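Local coordinates for glycerol uptake operon antiterminator regulatory protein (Listeria monocytogenes str. 4b, PDB 3KTS) that probably regulates the glycerol uptake operon by transcription antitermination in response to glycerol 3-phosphate, using a single TIM-barrel-like domain, at residues 136-146 with 164-173; 98-109 with 123-134. All blocks are in the same frame, centred on the assembly; numbering follows the deposited sequence.

Contact 1 (136-146 with 164-173); sequences GIIPEQVQKMT and QVNQVIASGA
S171 packs against the first turn of helix 139-149, its side chain lying beside P139, whose CB is 3.4 Å from S171 OG. The hydroxyl turns back to Q167: with OG beside the backbone N and anti to the carbonyl carbon (chi1 -71°), it donates to Q167 O at 2.9 Å, approaching that carbonyl at a C=O...OG angle of 149°. One turn further on, the backbone of Q143 rests on S171, and its CA-H points at S171 O over a CA-to-O distance of 3.4 Å.

Helices 139-149 and 162-169 are neighbours in the outer layer of a TIM-barrel-like fold; over residues 139-146 and 164-169 they run in the same direction, 25° apart, with a closest axis approach of 9.2 Å. On the side facing the barrel, V142 and V168 cross at about a right angle and meet through their CG2 methyls (3.7 Å). Having CG1 anti to its backbone N leaves V142 with one methyl for V168 and the other for A173, whose CB is 4.1 Å from CG1. Strand 153-156 lies beneath, V142 touching V153 and V168 touching A155.

After helix 162-169 the chain turns through a Schellman motif with G172 at positive phi, and T146 CG2 sits 3.5 Å from G172 O. Towards the other end of the contact, the extended Q164 side chain runs alongside that of I137, its NE2 against the CG2 methyl, while its OE1 accepts the backbone N-H groups of E160 and T161.

Contact 2 (98-109 with 123-134); sequences KQHKMLAIQRLF and IQKVQPDCIELL
The beta-alpha-beta unit of strand 103-109, helix 113-126 and strand 130-134 brings A104 and D129 together at the N-terminal side of the strand pair. D129 OD2 accepts A104 N in a nearly straight bond (2.9 Å, 171°), met on the anti side of the carboxylate. Beyond it the strands pair in parallel register from I105-C130 to F109-L134: Q106 N binds C130 O, E132 N binds Q106 O, L108 N binds E132 O, and L134 N binds L108 O.

In this TIM-barrel-like sheet, Q106 and L108 face the helix layer. The extended Q106 side chain, CG anti to its backbone N (chi1 -165°), carries its amide across I123, with NE2 3.4 Å from V126 CG2, while L108 CD1 meets I123 CD1 at 3.9 Å. On the opposite face, towards the barrel interior, R107 and E132 lie side by side in a salt bridge, NE to OE1 3.0 Å; H60 of strand 56-60 touches both. E132 OE2 is held by T177, and R107 also approaches an unidentified bound molecule. L134 CD1 packs on R107 CG at 3.5 Å. Ahead of both strands, K98 NZ donates to V126 O and Q127 O, joining helix 91-99 to the end of helix 113-126.

Overall arrangement
Following the chain from the N terminus, contact 2 comes first: 98-109 is followed by 13 residues, mostly the first part of helix 113-126, before 123-134 returns alongside and closes the loop. Contact 1 opens only after that loop is complete, so the two are in series and neither nest nor cross. Its own loop, from 136-146 to 164-173, takes in strand 153-156. Contact 2 ties neighbouring strands of the barrel wall and the helices behind them, whereas contact 1 joins successive outer helices. Their centres lie about 18 Å apart, yet strand 130-134 is followed, after a short loop, by helix 139-149, and L133 CD2 packs against M145 CG and V142 CG2, linking wall to outer layer.

Contact 1 (136-146 with 164-173)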
loop_
_atom_site.group_PDB
_atom_site.type_symbol
_atom_site.label_atom_id
_atom_site.label_comp_id
_atom_site.label_asym_id
_atom_site.label_seq_id
_atom_site.Cartn_x
_atom_site.Cartn_y
_atom_site.Cartn_z
ATOM N N GLY A 136 -11.234 3.884 -2.821
ATOM C CA GLY A 136 -10.720 5.245 -2.773
ATOM C C GLY A 136 -11.680 6.271 -3.338
ATOM O O GLY A 136 -11.290 7.416 -3.585
ATOM N N ILE A 137 -12.931 5.867 -3.547
ATOM C CA ILE A 137 -13.948 6.783 -4.066
ATOM C C ILE A 137 -15.002 7.198 -3.040
ATOM O O ILE A 137 -16.076 7.671 -3.414
ATOM C CB ILE A 137 -14.621 6.264 -5.360
ATOM C CG1 ILE A 137 -15.164 4.843 -5.169
ATOM C CG2 ILE A 137 -13.645 6.356 -6.533
ATOM C CD1 ILE A 137 -16.054 4.364 -6.303
ATOM N N ILE A 138 -14.695 7.026 -1.754
ATOM C CA ILE A 138 -15.528 7.598 -0.695
ATOM C C ILE A 138 -14.724 8.625 0.091
ATOM O O ILE A 138 -14.132 8.291 1.126
ATOM C CB ILE A 138 -16.086 6.563 0.299
ATOM C CG1 ILE A 138 -16.385 5.220 -0.367
ATOM C CG2 ILE A 138 -17.332 7.132 0.943
ATOM C CD1 ILE A 138 -16.557 4.081 0.625
ATOM N N PRO A 139 -14.712 9.881 -0.393
ATOM C CA PRO A 139 -13.866 10.930 0.171
ATOM C C PRO A 139 -14.252 11.304 1.597
ATOM O O PRO A 139 -13.382 11.653 2.387
ATOM C CB PRO A 139 -14.093 12.115 -0.777
ATOM C CG PRO A 139 -14.677 11.519 -2.011
ATOM C CD PRO A 139 -15.509 10.392 -1.518
ATOM N N GLU A 140 -15.536 11.208 1.928
ATOM C CA GLU A 140 -16.000 11.570 3.265
ATOM C C GLU A 140 -15.614 10.553 4.336
ATOM O O GLU A 140 -15.461 10.923 5.501
ATOM C CB GLU A 140 -17.499 11.856 3.263
ATOM C CG GLU A 140 -17.824 13.275 2.794
ATOM C CD GLU A 140 -19.085 13.358 1.950
ATOM O OE1 GLU A 140 -20.028 14.073 2.356
ATOM O OE2 GLU A 140 -19.133 12.715 0.876
ATOM N N GLN A 141 -15.434 9.291 3.944
ATOM C CA GLN A 141 -14.955 8.256 4.870
ATOM C C GLN A 141 -13.465 8.388 5.137
ATOM O O GLN A 141 -13.001 8.070 6.231
ATOM C CB GLN A 141 -15.271 6.842 4.369
ATOM C CG GLN A 141 -16.712 6.370 4.609
ATOM C CD GLN A 141 -17.218 6.623 6.028
ATOM O OE1 GLN A 141 -16.624 6.177 7.012
ATOM N NE2 GLN A 141 -18.331 7.339 6.132
ATOM N N VAL A 142 -12.731 8.852 4.128
ATOM C CA VAL A 142 -11.301 9.135 4.252
ATOM C C VAL A 142 -11.098 10.348 5.160
ATOM O O VAL A 142 -10.167 10.382 5.974
ATOM C CB VAL A 142 -10.640 9.307 2.855
ATOM C CG1 VAL A 142 -9.211 9.824 2.953
ATOM C CG2 VAL A 142 -10.651 7.973 2.120
ATOM N N GLN A 143 -12.006 11.313 5.040
ATOM C CA GLN A 143 -12.040 12.493 5.901
ATOM C C GLN A 143 -12.286 12.124 7.369
ATOM O O GLN A 143 -11.507 12.518 8.241
ATOM C CB GLN A 143 -13.091 13.492 5.401
ATOM C CG GLN A 143 -13.006 14.869 6.051
ATOM C CD GLN A 143 -13.640 15.961 5.208
ATOM O OE1 GLN A 143 -14.723 15.782 4.645
ATOM N NE2 GLN A 143 -12.967 17.105 5.119
ATOM N N LYS A 144 -13.350 11.356 7.623
ATOM C CA LYS A 144 -13.696 10.863 8.965
ATOM C C LYS A 144 -12.541 10.110 9.614
ATOM O O LYS A 144 -12.285 10.270 10.811
ATOM C CB LYS A 144 -14.908 9.923 8.912
ATOM C CG LYS A 144 -16.280 10.586 8.913
ATOM C CD LYS A 144 -17.375 9.515 8.818
ATOM C CE LYS A 144 -18.740 10.106 8.484
ATOM N NZ LYS A 144 -19.448 10.613 9.695
ATOM N N MET A 145 -11.850 9.294 8.826
ATOM C CA MET A 145 -10.804 8.425 9.351
ATOM C C MET A 145 -9.569 9.228 9.751
ATOM O O MET A 145 -8.967 8.978 10.794
ATOM C CB MET A 145 -10.426 7.358 8.322
ATOM C CG MET A 145 -11.032 5.991 8.595
ATOM S SD MET A 145 -9.850 4.835 9.313
ATOM C CE MET A 145 -9.560 5.597 10.909
ATOM N N THR A 146 -9.200 10.191 8.913
ATOM C CA THR A 146 -7.989 10.973 9.132
ATOM C C THR A 146 -8.106 11.831 10.388
ATOM O O THR A 146 -7.116 12.073 11.080
ATOM C CB THR A 146 -7.678 11.882 7.929
ATOM O OG1 THR A 146 -8.900 12.409 7.396
ATOM C CG2 THR A 146 -6.953 11.100 6.843
ATOM N N GLN A 164 -11.439 12.271 -8.913
ATOM C CA GLN A 164 -11.493 11.363 -7.780
ATOM C C GLN A 164 -10.198 11.355 -6.969
ATOM O O GLN A 164 -10.247 11.298 -5.734
ATOM C CB GLN A 164 -11.828 9.956 -8.263
ATOM C CG GLN A 164 -13.262 9.793 -8.734
ATOM C CD GLN A 164 -13.473 8.510 -9.506
ATOM O OE1 GLN A 164 -12.564 8.020 -10.175
ATOM N NE2 GLN A 164 -14.681 7.959 -9.421
ATOM N N VAL A 165 -9.058 11.422 -7.663
ATOM C CA VAL A 165 -7.748 11.523 -7.009
ATOM C C VAL A 165 -7.691 12.788 -6.169
ATOM O O VAL A 165 -7.350 12.738 -4.990
ATOM C CB VAL A 165 -6.576 11.530 -8.023
ATOM C CG1 VAL A 165 -5.255 11.817 -7.323
ATOM C CG2 VAL A 165 -6.477 10.209 -8.752
ATOM N N ASN A 166 -8.061 13.907 -6.783
ATOM C CA ASN A 166 -8.076 15.204 -6.127
ATOM C C ASN A 166 -9.001 15.287 -4.926
ATOM O O ASN A 166 -8.603 15.799 -3.885
ATOM C CB ASN A 166 -8.465 16.271 -7.132
ATOM C CG ASN A 166 -7.371 16.555 -8.124
ATOM O OD1 ASN A 166 -6.202 16.225 -7.893
ATOM N ND2 ASN A 166 -7.735 17.190 -9.232
ATOM N N GLN A 167 -10.225 14.777 -5.086
ATOM C CA GLN A 167 -11.255 14.777 -4.043
ATOM C C GLN A 167 -10.817 14.029 -2.791
ATOM O O GLN A 167 -11.038 14.496 -1.671
ATOM C CB GLN A 167 -12.552 14.154 -4.568
ATOM C CG GLN A 167 -13.435 15.092 -5.376
ATOM C CD GLN A 167 -14.563 14.370 -6.094
ATOM O OE1 GLN A 167 -15.647 14.923 -6.277
ATOM N NE2 GLN A 167 -14.314 13.128 -6.509
ATOM N N VAL A 168 -10.191 12.872 -2.987
ATOM C CA VAL A 168 -9.787 12.033 -1.866
ATOM C C VAL A 168 -8.509 12.546 -1.181
ATOM O O VAL A 168 -8.366 12.429 0.034
ATOM C CB VAL A 168 -9.732 10.518 -2.258
ATOM C CG1 VAL A 168 -8.463 10.154 -3.035
ATOM C CG2 VAL A 168 -9.879 9.658 -1.035
ATOM N N ILE A 169 -7.616 13.150 -1.964
ATOM C CA ILE A 169 -6.375 13.736 -1.448
ATOM C C ILE A 169 -6.691 15.017 -0.670
ATOM O O ILE A 169 -6.053 15.306 0.347
ATOM C CB ILE A 169 -5.323 13.944 -2.591
ATOM C CG1 ILE A 169 -4.686 12.600 -2.953
ATOM C CG2 ILE A 169 -4.231 14.940 -2.208
ATOM C CD1 ILE A 169 -3.627 12.671 -4.041
ATOM N N ALA A 170 -7.711 15.745 -1.118
ATOM C CA ALA A 170 -8.166 16.940 -0.408
ATOM C C ALA A 170 -8.948 16.607 0.863
ATOM O O ALA A 170 -9.183 17.479 1.696
ATOM C CB ALA A 170 -9.001 17.814 -1.316
ATOM N N SER A 171 -9.363 15.351 0.994
ATOM C CA SER A 171 -10.091 14.889 2.166
ATOM C C SER A 171 -9.159 14.486 3.308
ATOM O O SER A 171 -9.590 14.381 4.459
ATOM C CB SER A 171 -10.987 13.718 1.788
ATOM O OG SER A 171 -12.071 14.158 0.996
ATOM N N GLY A 172 -7.888 14.254 2.988
ATOM C CA GLY A 172 -6.908 13.871 3.997
ATOM C C GLY A 172 -5.926 12.798 3.566
ATOM O O GLY A 172 -4.977 12.497 4.303
ATOM N N ALA A 173 -6.146 12.216 2.388
ATOM C CA ALA A 173 -5.242 11.187 1.874
ATOM C C ALA A 173 -3.892 11.774 1.480
ATOM O O ALA A 173 -3.816 12.845 0.873
ATOM C CB ALA A 173 -5.857 10.439 0.717
#

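Contact 2 (98-109 with 123-134)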
loop_
_atom_site.group_PDB
_atom_site.type_symbol
_atom_site.label_atom_id
_atom_site.label_comp_id
_atom_site.label_asym_id
_atom_site.label_seq_id
_atom_site.Cartn_x
_atom_site.Cartn_y
_atom_site.Cartn_z
ATOM N N LYS A 98 7.091 -3.961 11.930
ATOM C CA LYS A 98 7.592 -2.899 12.795
ATOM C C LYS A 98 8.804 -3.312 13.629
ATOM O O LYS A 98 9.624 -2.466 13.972
ATOM C CB LYS A 98 6.475 -2.369 13.689
ATOM C CG LYS A 98 5.584 -1.333 12.998
ATOM C CD LYS A 98 4.375 -0.975 13.848
ATOM C CE LYS A 98 4.749 -0.106 15.033
ATOM N NZ LYS A 98 3.624 -0.036 15.994
ATOM N N GLN A 99 8.923 -4.604 13.939
ATOM C CA GLN A 99 10.096 -5.118 14.651
ATOM C C GLN A 99 11.331 -5.061 13.760
ATOM O O GLN A 99 12.432 -4.795 14.238
ATOM C CB GLN A 99 9.879 -6.553 15.148
ATOM C CG GLN A 99 8.685 -6.726 16.062
ATOM C CD GLN A 99 8.747 -7.991 16.906
ATOM O OE1 GLN A 99 8.855 -9.103 16.387
ATOM N NE2 GLN A 99 8.660 -7.821 18.221
ATOM N N HIS A 100 11.132 -5.294 12.464
ATOM C CA HIS A 100 12.210 -5.281 11.482
ATOM C C HIS A 100 12.431 -3.898 10.902
ATOM O O HIS A 100 13.136 -3.759 9.897
ATOM C CB HIS A 100 11.902 -6.238 10.335
ATOM C CG HIS A 100 11.922 -7.680 10.724
ATOM N ND1 HIS A 100 13.054 -8.459 10.632
ATOM C CD2 HIS A 100 10.945 -8.488 11.196
ATOM C CE1 HIS A 100 12.776 -9.686 11.034
ATOM N NE2 HIS A 100 11.502 -9.731 11.381
ATOM N N LYS A 101 11.818 -2.890 11.528
ATOM C CA LYS A 101 11.888 -1.489 11.100
ATOM C C LYS A 101 11.477 -1.312 9.634
ATOM O O LYS A 101 12.127 -0.589 8.876
ATOM C CB LYS A 101 13.272 -0.881 11.391
ATOM C CG LYS A 101 13.745 -1.054 12.834
ATOM C CD LYS A 101 15.007 -0.249 13.105
ATOM C CE LYS A 101 15.513 -0.478 14.525
ATOM N NZ LYS A 101 16.859 0.133 14.741
ATOM N N MET A 102 10.399 -2.003 9.255
ATOM C CA MET A 102 9.803 -1.915 7.925
ATOM C C MET A 102 8.629 -0.962 7.919
ATOM O O MET A 102 7.938 -0.800 8.932
ATOM C CB MET A 102 9.299 -3.278 7.473
ATOM C CG MET A 102 10.193 -3.975 6.507
ATOM S SD MET A 102 9.828 -3.594 4.787
ATOM C CE MET A 102 10.759 -4.948 4.113
ATOM N N LEU A 103 8.405 -0.346 6.762
ATOM C CA LEU A 103 7.260 0.513 6.549
ATOM C C LEU A 103 6.036 -0.390 6.490
ATOM O O LEU A 103 5.785 -1.053 5.482
ATOM C CB LEU A 103 7.416 1.279 5.230
ATOM C CG LEU A 103 6.958 2.730 5.010
ATOM C CD1 LEU A 103 6.419 2.868 3.596
ATOM C CD2 LEU A 103 5.915 3.205 5.996
ATOM N N ALA A 104 5.303 -0.442 7.596
ATOM C CA ALA A 104 4.110 -1.270 7.690
ATOM C C ALA A 104 2.851 -0.446 7.442
ATOM O O ALA A 104 2.468 0.389 8.269
ATOM C CB ALA A 104 4.048 -1.948 9.039
ATOM N N ILE A 105 2.219 -0.672 6.293
ATOM C CA ILE A 105 0.931 -0.043 5.998
ATOM C C ILE A 105 -0.229 -1.052 6.118
ATOM O O ILE A 105 -0.163 -2.152 5.574
ATOM C CB ILE A 105 0.954 0.809 4.668
ATOM C CG1 ILE A 105 -0.268 0.535 3.785
ATOM C CG2 ILE A 105 2.302 0.669 3.896
ATOM C CD1 ILE A 105 -0.265 1.335 2.503
ATOM N N GLN A 106 -1.266 -0.680 6.866
ATOM C CA GLN A 106 -2.387 -1.580 7.150
ATOM C C GLN A 106 -3.578 -1.351 6.230
ATOM O O GLN A 106 -4.081 -0.235 6.109
ATOM C CB GLN A 106 -2.837 -1.452 8.601
ATOM C CG GLN A 106 -3.743 -2.594 9.062
ATOM C CD GLN A 106 -4.497 -2.282 10.336
ATOM O OE1 GLN A 106 -5.675 -2.616 10.470
ATOM N NE2 GLN A 106 -3.827 -1.631 11.276
ATOM N N ARG A 107 -4.035 -2.429 5.603
ATOM C CA ARG A 107 -5.106 -2.354 4.624
ATOM C C ARG A 107 -6.459 -2.480 5.298
ATOM O O ARG A 107 -6.692 -3.394 6.088
ATOM C CB ARG A 107 -4.940 -3.458 3.593
ATOM C CG ARG A 107 -5.475 -3.089 2.244
ATOM C CD ARG A 107 -5.205 -4.175 1.230
ATOM N NE ARG A 107 -5.390 -3.702 -0.140
ATOM C CZ ARG A 107 -5.460 -4.498 -1.201
ATOM N NH1 ARG A 107 -5.350 -5.816 -1.058
ATOM N NH2 ARG A 107 -5.620 -3.975 -2.410
ATOM N N LEU A 108 -7.351 -1.552 4.980
ATOM C CA LEU A 108 -8.683 -1.550 5.545
ATOM C C LEU A 108 -9.701 -1.502 4.420
ATOM O O LEU A 108 -9.526 -0.760 3.454
ATOM C CB LEU A 108 -8.857 -0.339 6.452
ATOM C CG LEU A 108 -9.624 -0.604 7.745
ATOM C CD1 LEU A 108 -8.669 -1.158 8.786
ATOM C CD2 LEU A 108 -10.285 0.668 8.252
ATOM N N PHE A 109 -10.759 -2.303 4.546
ATOM C CA PHE A 109 -11.840 -2.328 3.564
ATOM C C PHE A 109 -13.079 -1.654 4.130
ATOM O O PHE A 109 -13.743 -2.212 5.013
ATOM C CB PHE A 109 -12.199 -3.769 3.181
ATOM C CG PHE A 109 -11.069 -4.554 2.565
ATOM C CD1 PHE A 109 -10.237 -3.989 1.603
ATOM C CD2 PHE A 109 -10.867 -5.883 2.922
ATOM C CE1 PHE A 109 -9.201 -4.728 1.033
ATOM C CE2 PHE A 109 -9.838 -6.628 2.358
ATOM C CZ PHE A 109 -9.005 -6.052 1.409
ATOM N N ILE A 123 -6.243 -0.863 14.169
ATOM C CA ILE A 123 -5.323 0.254 13.940
ATOM C C ILE A 123 -4.803 0.798 15.272
ATOM O O ILE A 123 -3.606 1.057 15.421
ATOM C CB ILE A 123 -6.011 1.379 13.124
ATOM C CG1 ILE A 123 -6.151 0.960 11.661
ATOM C CG2 ILE A 123 -5.228 2.685 13.197
ATOM C CD1 ILE A 123 -7.182 1.761 10.900
ATOM N N GLN A 124 -5.714 0.937 16.235
ATOM C CA GLN A 124 -5.388 1.413 17.572
ATOM C C GLN A 124 -4.398 0.488 18.264
ATOM O O GLN A 124 -3.468 0.955 18.923
ATOM C CB GLN A 124 -6.659 1.539 18.422
ATOM C CG GLN A 124 -6.520 2.468 19.628
ATOM C CD GLN A 124 -6.319 3.927 19.231
ATOM O OE1 GLN A 124 -6.940 4.420 18.285
ATOM N NE2 GLN A 124 -5.448 4.624 19.958
ATOM N N LYS A 125 -4.606 -0.817 18.095
ATOM C CA LYS A 125 -3.766 -1.839 18.716
ATOM C C LYS A 125 -2.363 -1.915 18.096
ATOM O O LYS A 125 -1.367 -1.829 18.811
ATOM C CB LYS A 125 -4.465 -3.212 18.687
ATOM C CG LYS A 125 -3.532 -4.416 18.914
ATOM C CD LYS A 125 -4.279 -5.728 19.108
ATOM C CE LYS A 125 -4.690 -5.922 20.566
ATOM N NZ LYS A 125 -5.205 -7.297 20.836
ATOM N N VAL A 126 -2.284 -2.059 16.777
ATOM C CA VAL A 126 -1.003 -2.399 16.146
ATOM C C VAL A 126 -0.164 -1.184 15.744
ATOM O O VAL A 126 1.030 -1.318 15.463
ATOM C CB VAL A 126 -1.170 -3.376 14.953
ATOM C CG1 VAL A 126 -1.980 -4.611 15.372
ATOM C CG2 VAL A 126 -1.812 -2.676 13.766
ATOM N N GLN A 127 -0.798 -0.014 15.743
ATOM C CA GLN A 127 -0.164 1.262 15.416
ATOM C C GLN A 127 0.624 1.218 14.106
ATOM O O GLN A 127 1.853 1.275 14.118
ATOM C CB GLN A 127 0.715 1.761 16.577
ATOM C CG GLN A 127 -0.056 2.283 17.770
ATOM C CD GLN A 127 -0.951 3.452 17.411
ATOM O OE1 GLN A 127 -0.505 4.426 16.798
ATOM N NE2 GLN A 127 -2.224 3.358 17.784
ATOM N N PRO A 128 -0.082 1.128 12.969
ATOM C CA PRO A 128 0.649 0.990 11.729
ATOM C C PRO A 128 1.305 2.298 11.345
ATOM O O PRO A 128 0.874 3.362 11.789
ATOM C CB PRO A 128 -0.442 0.634 10.726
ATOM C CG PRO A 128 -1.658 1.267 11.256
ATOM C CD PRO A 128 -1.541 1.185 12.744
ATOM N N ASP A 129 2.346 2.212 10.527
ATOM C CA ASP A 129 3.032 3.392 10.022
ATOM C C ASP A 129 2.128 4.171 9.083
ATOM O O ASP A 129 2.268 5.382 8.942
ATOM C CB ASP A 129 4.316 2.995 9.287
ATOM C CG ASP A 129 5.338 2.325 10.196
ATOM O OD1 ASP A 129 5.489 2.759 11.363
ATOM O OD2 ASP A 129 5.998 1.367 9.736
ATOM N N CYS A 130 1.193 3.461 8.459
ATOM C CA CYS A 130 0.311 4.031 7.450
ATOM C C CYS A 130 -0.950 3.170 7.321
ATOM O O CYS A 130 -0.954 2.030 7.758
ATOM C CB CYS A 130 1.062 4.084 6.121
ATOM S SG CYS A 130 0.289 5.044 4.838
ATOM N N ILE A 131 -2.018 3.707 6.737
ATOM C CA ILE A 131 -3.197 2.886 6.412
ATOM C C ILE A 131 -3.706 3.082 4.992
ATOM O O ILE A 131 -3.917 4.202 4.558
ATOM C CB ILE A 131 -4.371 3.055 7.420
ATOM C CG1 ILE A 131 -4.422 4.473 7.976
ATOM C CG2 ILE A 131 -4.220 2.079 8.565
ATOM C CD1 ILE A 131 -5.421 4.680 9.114
ATOM N N GLU A 132 -3.887 1.987 4.264
ATOM C CA GLU A 132 -4.529 2.055 2.949
ATOM C C GLU A 132 -6.033 1.802 3.112
ATOM O O GLU A 132 -6.437 0.770 3.647
ATOM C CB GLU A 132 -3.899 1.047 1.977
ATOM C CG GLU A 132 -4.357 1.166 0.532
ATOM C CD GLU A 132 -3.754 0.091 -0.380
ATOM O OE1 GLU A 132 -3.950 -1.123 -0.119
ATOM O OE2 GLU A 132 -3.091 0.467 -1.373
ATOM N N LEU A 133 -6.850 2.753 2.669
ATOM C CA LEU A 133 -8.309 2.588 2.674
ATOM C C LEU A 133 -8.841 2.254 1.289
ATOM O O LEU A 133 -8.442 2.864 0.293
ATOM C CB LEU A 133 -9.010 3.840 3.203
ATOM C CG LEU A 133 -9.380 3.887 4.692
ATOM C CD1 LEU A 133 -8.154 3.967 5.609
ATOM C CD2 LEU A 133 -10.331 5.052 4.957
ATOM N N LEU A 134 -9.735 1.268 1.238
ATOM C CA LEU A 134 -10.404 0.870 -0.001
ATOM C C LEU A 134 -11.917 0.799 0.220
ATOM O O LEU A 134 -12.358 0.350 1.275
ATOM C CB LEU A 134 -9.868 -0.469 -0.512
ATOM C CG LEU A 134 -8.364 -0.543 -0.790
ATOM C CD1 LEU A 134 -7.660 -1.113 0.411
ATOM C CD2 LEU A 134 -8.046 -1.371 -2.020
#